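Local coordinates for cell division protein FtsX (Streptococcus pneumoniae, PDB 6HE6) that forms, with FtsE, an ABC-transporter-like membrane complex for cell division, its large extracellular loop interacting with the peptidoglycan hydrolase PcsB, at residues K41-L46 with D87-E92; N8-V13 with V91-P96. All coordinates share one frame; numbering follows the deposited sequence.

Contact 1. Residues K41-L46 with D87-E92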
ATOM      1  N   LYS A  41      -8.294  -6.990   4.458  1.00 58.94           N
ATOM      2  CA  LYS A  41      -9.493  -6.779   3.643  1.00 60.19           C
ATOM      3  C   LYS A  41      -9.133  -6.263   2.257  1.00 62.33           C
ATOM      4  O   LYS A  41      -9.675  -6.722   1.242  1.00 59.75           O
ATOM      5  CB  LYS A  41     -10.423  -5.784   4.341  1.00 68.25           C
ATOM      6  CG  LYS A  41     -11.730  -6.365   4.857  1.00 73.66           C
ATOM      7  CD  LYS A  41     -11.510  -7.567   5.747  1.00 77.75           C
ATOM      8  CE  LYS A  41     -12.836  -8.231   6.118  1.00 84.96           C
ATOM      9  NZ  LYS A  41     -13.886  -7.248   6.519  1.00 81.74           N
ATOM     10  N   VAL A  42      -8.236  -5.279   2.195  1.00 52.61           N
ATOM     11  CA  VAL A  42      -7.842  -4.722   0.905  1.00 57.05           C
ATOM     12  C   VAL A  42      -6.873  -5.650   0.193  1.00 50.62           C
ATOM     13  O   VAL A  42      -7.002  -5.885  -1.019  1.00 51.04           O
ATOM     14  CB  VAL A  42      -7.242  -3.322   1.088  1.00 50.69           C
ATOM     15  CG1 VAL A  42      -6.744  -2.794  -0.246  1.00 49.28           C
ATOM     16  CG2 VAL A  42      -8.278  -2.397   1.719  1.00 49.52           C
ATOM     17  N   TYR A  43      -5.896  -6.195   0.932  1.00 48.34           N
ATOM     18  CA  TYR A  43      -4.946  -7.148   0.361  1.00 49.09           C
ATOM     19  C   TYR A  43      -5.683  -8.259  -0.374  1.00 52.08           C
ATOM     20  O   TYR A  43      -5.403  -8.532  -1.544  1.00 57.39           O
ATOM     21  CB  TYR A  43      -4.029  -7.728   1.463  1.00 50.46           C
ATOM     22  CG  TYR A  43      -3.180  -8.916   1.015  1.00 53.67           C
ATOM     23  CD1 TYR A  43      -1.939  -8.727   0.423  1.00 52.25           C
ATOM     24  CD2 TYR A  43      -3.638 -10.225   1.162  1.00 58.44           C
ATOM     25  CE1 TYR A  43      -1.174  -9.814  -0.002  1.00 51.89           C
ATOM     26  CE2 TYR A  43      -2.888 -11.302   0.740  1.00 60.25           C
ATOM     27  CZ  TYR A  43      -1.655 -11.087   0.166  1.00 58.97           C
ATOM     28  OH  TYR A  43      -0.924 -12.165  -0.251  1.00 52.37           O
ATOM     29  N   ASP A  44      -6.678  -8.867   0.275  1.00 52.13           N
ATOM     30  CA  ASP A  44      -7.318 -10.054  -0.290  1.00 49.65           C
ATOM     31  C   ASP A  44      -8.079  -9.740  -1.578  1.00 52.27           C
ATOM     32  O   ASP A  44      -8.037 -10.528  -2.528  1.00 55.84           O
ATOM     33  CB  ASP A  44      -8.258 -10.701   0.729  1.00 49.81           C
ATOM     34  CG  ASP A  44      -7.528 -11.358   1.873  1.00 59.53           C
ATOM     35  OD1 ASP A  44      -6.329 -11.664   1.715  1.00 61.96           O
ATOM     36  OD2 ASP A  44      -8.177 -11.619   2.912  1.00 61.36           O
ATOM     37  N   SER A  45      -8.771  -8.594  -1.630  1.00 50.80           N
ATOM     38  CA  SER A  45      -9.508  -8.211  -2.833  1.00 57.31           C
ATOM     39  C   SER A  45      -8.570  -7.990  -4.009  1.00 58.73           C
ATOM     40  O   SER A  45      -8.891  -8.357  -5.144  1.00 53.66           O
ATOM     41  CB  SER A  45     -10.318  -6.946  -2.565  1.00 58.45           C
ATOM     42  OG  SER A  45     -11.213  -7.155  -1.488  1.00 58.72           O
ATOM     43  N   LEU A  46      -7.418  -7.364  -3.760  1.00 56.44           N
ATOM     44  CA  LEU A  46      -6.404  -7.222  -4.799  1.00 49.93           C
ATOM     45  C   LEU A  46      -5.857  -8.585  -5.218  1.00 49.94           C
ATOM     46  O   LEU A  46      -5.840  -8.920  -6.408  1.00 52.73           O
ATOM     47  CB  LEU A  46      -5.269  -6.310  -4.307  1.00 49.54           C
ATOM     48  CG  LEU A  46      -5.603  -4.853  -3.950  1.00 50.76           C
ATOM     49  CD1 LEU A  46      -4.427  -4.170  -3.241  1.00 45.74           C
ATOM     50  CD2 LEU A  46      -5.940  -4.088  -5.210  1.00 47.47           C
ATOM     51  N   ASP A  87       0.015   4.611   3.622  1.00 59.42           N
ATOM     52  CA  ASP A  87       0.301   3.198   3.387  1.00 58.43           C
ATOM     53  C   ASP A  87      -0.213   2.789   2.015  1.00 62.70           C
ATOM     54  O   ASP A  87      -1.221   3.313   1.525  1.00 58.39           O
ATOM     55  CB  ASP A  87      -0.362   2.312   4.447  1.00 63.39           C
ATOM     56  CG  ASP A  87       0.261   2.459   5.820  1.00 68.25           C
ATOM     57  OD1 ASP A  87       1.349   3.071   5.933  1.00 58.29           O
ATOM     58  OD2 ASP A  87      -0.339   1.940   6.784  1.00 68.90           O
ATOM     59  N   ALA A  88       0.465   1.828   1.394  1.00 48.73           N
ATOM     60  CA  ALA A  88       0.155   1.493   0.017  1.00 52.78           C
ATOM     61  C   ALA A  88       0.428   0.018  -0.227  1.00 52.41           C
ATOM     62  O   ALA A  88       1.242  -0.603   0.457  1.00 47.70           O
ATOM     63  CB  ALA A  88       0.970   2.353  -0.963  1.00 48.97           C
ATOM     64  N   TYR A  89      -0.263  -0.539  -1.223  1.00 41.52           N
ATOM     65  CA  TYR A  89       0.104  -1.833  -1.780  1.00 41.42           C
ATOM     66  C   TYR A  89       0.709  -1.608  -3.161  1.00 48.16           C
ATOM     67  O   TYR A  89       0.191  -0.815  -3.958  1.00 49.72           O
ATOM     68  CB  TYR A  89      -1.110  -2.783  -1.872  1.00 46.97           C
ATOM     69  CG  TYR A  89      -1.469  -3.407  -0.536  1.00 49.17           C
ATOM     70  CD1 TYR A  89      -0.624  -4.331   0.073  1.00 47.30           C
ATOM     71  CD2 TYR A  89      -2.638  -3.060   0.119  1.00 41.61           C
ATOM     72  CE1 TYR A  89      -0.952  -4.906   1.290  1.00 44.18           C
ATOM     73  CE2 TYR A  89      -2.969  -3.621   1.343  1.00 47.25           C
ATOM     74  CZ  TYR A  89      -2.112  -4.534   1.922  1.00 44.48           C
ATOM     75  OH  TYR A  89      -2.416  -5.076   3.139  1.00 51.94           O
ATOM     76  N   ILE A  90       1.803  -2.296  -3.437  1.00 41.83           N
ATOM     77  CA  ILE A  90       2.455  -2.241  -4.739  1.00 45.77           C
ATOM     78  C   ILE A  90       1.999  -3.485  -5.484  1.00 50.61           C
ATOM     79  O   ILE A  90       2.357  -4.606  -5.111  1.00 46.17           O
ATOM     80  CB  ILE A  90       3.985  -2.170  -4.616  1.00 52.67           C
ATOM     81  CG1 ILE A  90       4.430  -1.131  -3.588  1.00 59.98           C
ATOM     82  CG2 ILE A  90       4.614  -1.898  -5.982  1.00 56.72           C
ATOM     83  CD1 ILE A  90       4.220   0.327  -4.001  1.00 60.15           C
ATOM     84  N   VAL A  91       1.163  -3.297  -6.498  1.00 47.83           N
ATOM     85  CA  VAL A  91       0.528  -4.398  -7.216  1.00 44.96           C
ATOM     86  C   VAL A  91       1.248  -4.589  -8.540  1.00 53.72           C
ATOM     87  O   VAL A  91       1.508  -3.613  -9.258  1.00 56.00           O
ATOM     88  CB  VAL A  91      -0.969  -4.127  -7.444  1.00 47.58           C
ATOM     89  CG1 VAL A  91      -1.638  -5.282  -8.201  1.00 54.18           C
ATOM     90  CG2 VAL A  91      -1.704  -3.848  -6.099  1.00 46.99           C
ATOM     91  N   GLU A  92       1.575  -5.844  -8.859  1.00 46.02           N
ATOM     92  CA  GLU A  92       2.191  -6.209 -10.126  1.00 51.45           C
ATOM     93  C   GLU A  92       1.148  -6.889 -11.004  1.00 52.65           C
ATOM     94  O   GLU A  92       0.604  -7.930 -10.622  1.00 56.67           O
ATOM     95  CB  GLU A  92       3.382  -7.138  -9.890  1.00 59.67           C
ATOM     96  CG  GLU A  92       4.000  -7.697 -11.172  1.00 69.37           C
ATOM     97  CD  GLU A  92       5.092  -8.706 -10.880  1.00 80.53           C
ATOM     98  OE1 GLU A  92       5.100  -9.238  -9.751  1.00 85.76           O
ATOM     99  OE2 GLU A  92       5.934  -8.968 -11.767  1.00 82.02           O
TER

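Contact 2. Residues N8-V13 with V91-P96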
ATOM      1  N   ASN A   8       8.009  -0.693 -14.491  1.00 88.47           N
ATOM      2  CA  ASN A   8       7.118   0.467 -14.451  1.00100.13           C
ATOM      3  C   ASN A   8       5.796   0.184 -15.152  1.00 92.97           C
ATOM      4  O   ASN A   8       4.727   0.608 -14.685  1.00 82.87           O
ATOM      5  CB  ASN A   8       7.838   1.669 -15.087  1.00112.34           C
ATOM      6  CG  ASN A   8       6.950   2.912 -15.234  1.00118.36           C
ATOM      7  OD1 ASN A   8       6.073   3.179 -14.407  1.00117.65           O
ATOM      8  ND2 ASN A   8       7.200   3.691 -16.288  1.00120.18           N
ATOM      9  N   ASN A   9       5.847  -0.551 -16.268  1.00 91.84           N
ATOM     10  CA  ASN A   9       4.700  -0.682 -17.154  1.00 88.73           C
ATOM     11  C   ASN A   9       3.646  -1.612 -16.583  1.00 80.75           C
ATOM     12  O   ASN A   9       2.589  -1.779 -17.202  1.00 80.60           O
ATOM     13  CB  ASN A   9       5.146  -1.176 -18.544  1.00 97.39           C
ATOM     14  CG  ASN A   9       5.783  -2.568 -18.521  1.00100.19           C
ATOM     15  OD1 ASN A   9       5.902  -3.193 -17.478  1.00100.61           O
ATOM     16  ND2 ASN A   9       6.250  -3.022 -19.676  1.00101.27           N
ATOM     17  N   VAL A  10       3.899  -2.202 -15.415  1.00 74.95           N
ATOM     18  CA  VAL A  10       3.048  -3.265 -14.903  1.00 71.60           C
ATOM     19  C   VAL A  10       2.759  -2.989 -13.431  1.00 61.91           C
ATOM     20  O   VAL A  10       2.086  -3.769 -12.752  1.00 61.04           O
ATOM     21  CB  VAL A  10       3.731  -4.627 -15.144  1.00 70.31           C
ATOM     22  CG1 VAL A  10       4.703  -5.009 -14.024  1.00 66.98           C
ATOM     23  CG2 VAL A  10       2.735  -5.691 -15.432  1.00 71.24           C
ATOM     24  N   ARG A  11       3.231  -1.857 -12.937  1.00 61.52           N
ATOM     25  CA  ARG A  11       3.087  -1.512 -11.532  1.00 61.88           C
ATOM     26  C   ARG A  11       1.837  -0.662 -11.342  1.00 64.87           C
ATOM     27  O   ARG A  11       1.576   0.261 -12.124  1.00 62.16           O
ATOM     28  CB  ARG A  11       4.342  -0.786 -11.049  1.00 68.30           C
ATOM     29  CG  ARG A  11       4.304  -0.251  -9.633  1.00 71.53           C
ATOM     30  CD  ARG A  11       4.875   1.160  -9.590  1.00 82.84           C
ATOM     31  NE  ARG A  11       3.855   2.133  -9.972  1.00 99.58           N
ATOM     32  CZ  ARG A  11       3.839   2.790 -11.127  1.00107.37           C
ATOM     33  NH1 ARG A  11       4.799   2.587 -12.021  1.00108.93           N
ATOM     34  NH2 ARG A  11       2.860   3.649 -11.392  1.00107.88           N
ATOM     35  N   VAL A  12       1.043  -1.005 -10.332  1.00 61.37           N
ATOM     36  CA  VAL A  12      -0.059  -0.173  -9.873  1.00 56.89           C
ATOM     37  C   VAL A  12       0.104   0.013  -8.375  1.00 57.61           C
ATOM     38  O   VAL A  12       0.384  -0.949  -7.651  1.00 53.60           O
ATOM     39  CB  VAL A  12      -1.438  -0.783 -10.193  1.00 58.40           C
ATOM     40  CG1 VAL A  12      -2.532   0.040  -9.560  1.00 58.63           C
ATOM     41  CG2 VAL A  12      -1.665  -0.847 -11.686  1.00 69.57           C
ATOM     42  N   VAL A  13      -0.038   1.251  -7.912  1.00 60.36           N
ATOM     43  CA  VAL A  13       0.115   1.584  -6.503  1.00 52.70           C
ATOM     44  C   VAL A  13      -1.266   1.889  -5.956  1.00 52.83           C
ATOM     45  O   VAL A  13      -2.006   2.696  -6.530  1.00 53.03           O
ATOM     46  CB  VAL A  13       1.071   2.772  -6.286  1.00 60.28           C
ATOM     47  CG1 VAL A  13       1.235   3.039  -4.810  1.00 51.78           C
ATOM     48  CG2 VAL A  13       2.412   2.494  -6.918  1.00 63.73           C
ATOM     49  N   VAL A  91       1.163  -3.297  -6.498  1.00 47.83           N
ATOM     50  CA  VAL A  91       0.528  -4.398  -7.216  1.00 44.96           C
ATOM     51  C   VAL A  91       1.248  -4.589  -8.540  1.00 53.72           C
ATOM     52  O   VAL A  91       1.508  -3.613  -9.258  1.00 56.00           O
ATOM     53  CB  VAL A  91      -0.969  -4.127  -7.444  1.00 47.58           C
ATOM     54  CG1 VAL A  91      -1.638  -5.282  -8.201  1.00 54.18           C
ATOM     55  CG2 VAL A  91      -1.704  -3.848  -6.099  1.00 46.99           C
ATOM     56  N   GLU A  92       1.575  -5.844  -8.859  1.00 46.02           N
ATOM     57  CA  GLU A  92       2.191  -6.209 -10.126  1.00 51.45           C
ATOM     58  C   GLU A  92       1.148  -6.889 -11.004  1.00 52.65           C
ATOM     59  O   GLU A  92       0.604  -7.930 -10.622  1.00 56.67           O
ATOM     60  CB  GLU A  92       3.382  -7.138  -9.890  1.00 59.67           C
ATOM     61  CG  GLU A  92       4.000  -7.697 -11.172  1.00 69.37           C
ATOM     62  CD  GLU A  92       5.092  -8.706 -10.880  1.00 80.53           C
ATOM     63  OE1 GLU A  92       5.100  -9.238  -9.751  1.00 85.76           O
ATOM     64  OE2 GLU A  92       5.934  -8.968 -11.767  1.00 82.02           O
ATOM     65  N   ALA A  93       0.869  -6.298 -12.169  1.00 52.20           N
ATOM     66  CA  ALA A  93      -0.061  -6.859 -13.146  1.00 57.79           C
ATOM     67  C   ALA A  93       0.595  -8.003 -13.919  1.00 62.65           C
ATOM     68  O   ALA A  93       1.814  -8.122 -13.964  1.00 61.07           O
ATOM     69  CB  ALA A  93      -0.532  -5.790 -14.135  1.00 53.48           C
ATOM     70  N   ASN A  94      -0.232  -8.841 -14.552  1.00 60.20           N
ATOM     71  CA  ASN A  94       0.322  -9.914 -15.373  1.00 55.67           C
ATOM     72  C   ASN A  94       0.840  -9.392 -16.711  1.00 64.69           C
ATOM     73  O   ASN A  94       1.805  -9.939 -17.255  1.00 60.34           O
ATOM     74  CB  ASN A  94      -0.732 -11.003 -15.609  1.00 66.68           C
ATOM     75  CG  ASN A  94      -0.748 -12.072 -14.510  1.00 79.20           C
ATOM     76  OD1 ASN A  94       0.238 -12.278 -13.795  1.00 86.35           O
ATOM     77  ND2 ASN A  94      -1.882 -12.749 -14.371  1.00 83.89           N
ATOM     78  N   ALA A  95       0.216  -8.350 -17.257  1.00 61.73           N
ATOM     79  CA  ALA A  95       0.620  -7.759 -18.521  1.00 58.39           C
ATOM     80  C   ALA A  95       0.366  -6.268 -18.437  1.00 64.33           C
ATOM     81  O   ALA A  95      -0.468  -5.831 -17.633  1.00 64.16           O
ATOM     82  CB  ALA A  95      -0.154  -8.363 -19.706  1.00 61.47           C
ATOM     83  N   PRO A  96       1.065  -5.463 -19.236  1.00 62.01           N
ATOM     84  CA  PRO A  96       0.767  -4.021 -19.248  1.00 64.64           C
ATOM     85  C   PRO A  96      -0.696  -3.705 -19.506  1.00 63.97           C
ATOM     86  O   PRO A  96      -1.250  -2.804 -18.863  1.00 65.27           O
ATOM     87  CB  PRO A  96       1.681  -3.488 -20.366  1.00 62.80           C
ATOM     88  CG  PRO A  96       2.817  -4.456 -20.419  1.00 59.79           C
ATOM     89  CD  PRO A  96       2.237  -5.802 -20.066  1.00 65.83           C
TER

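Contact 1. Residues K41-L46 with D87-E92
The phenol ring of Tyr89 lies against the first turn of helix 41-46, its side chain crossing that of Tyr43 at about a right angle. One face of the Tyr89 ring takes Tyr43 CA, and its outer end passes Tyr43 CB, which sits 3.5 Å from Tyr89 OH. Tyr89 CE1 reaches the edge of the Tyr43 ring, 4.0 Å from Tyr43 CD1. Tyr43 CG is anti to its backbone N (chi1 169°), and the ring leads outward, leaving mainly the root of the side chain over Tyr89. Val42 CG1 approaches the Tyr89 ring obliquely at CD2, 4.1 Å away. One turn on, Leu46 CD1 settles between two residues of the strand, 3.8 Å from Tyr89 CB and 4.0 Å from Val91 CG2. The hydroxyl of the buried Tyr89 is hydrogen-bonded to Asp22, whose carboxylate also takes the backbone N-H groups of Val42 and Tyr43, tying the phenol to the helix start. Helix 41-46 runs nearly parallel to strand 88-92, axes 10.2 Å apart at 15°, the first helix of the ferredoxin-like fold packing on the sheet face of Tyr89 and Val91; Tyr89 also touches Val55 of strand 52-58 and meets the Phe57 ring at about 60°.

Contact 2. Residues N8-V13 with V91-P96
Val10 overlaps Ala93, laying its CG2 methyl 3.5 Å from Ala93 CB where the start of strand 11-16 runs antiparallel to the end of strand 88-93, the two central strands in the antiparallel four-stranded sheet of a ferredoxin-like (beta-alpha-beta-beta-alpha-beta) fold. The same methyl is pressed to 3.0 Å from Ala93 O, a tight approach. Val10 holds CG1 in the crowded position between its backbone N and carbonyl carbon (chi1 86°), and CG1 meets the CG methylene of Glu92 obliquely. Glu92 stands extended on the sheet face it shares with Arg11, and its OE1 is hydrogen-bonded to Ser54 OG of strand 52-58. The pairing itself is made by the backbone. Val12 and Val91 form a hydrogen-bonded pair, Val91 N giving a 2.7 Å bond to Val12 O and Val12 N returning one to Val91 O; their side chains share the opposite face, where Val99 of helix 99-107 touches Val12 and Ala93. Arg11 and Glu92 are the adjoining non-hydrogen-bonded pair. Beyond it, Ala93 N donates to Val10 O almost straight, at 177° and 2.9 Å. The chain before the strand then packs on the loop after Ala93: the Asn9 amide runs alongside the Pro96 ring, with Asn9 ND2 3.8 Å from Pro96 CG. Within 8-13, the Arg11 guanidinium reaches back to the short 3-10 segment, NH1 donating to Asn8 OD1 over 2.8 Å in a bond that is bent (133°) although the oxygen lies in the guanidinium plane.

Contacts 1 and 2 lie about 12 Å apart, centre to centre, and both end on strand 88-93, sharing Val91 and Glu92. Along the chain, 8-13 comes first, then 41-46, and the strand that receives both comes last. Contact 2 joins this strand edge to edge with strand 11-16, whereas contact 1 lays a helix over one face of the same sheet. Where they touch, Ala88 packs on Val13, and Ile90 on Val13 and Arg11. Contact 1 is the more central of the two, and contact 2 lies nearer one end of the sheet. Together they draw two distant parts of the sequence onto one inner strand of the FtsX extracellular domain.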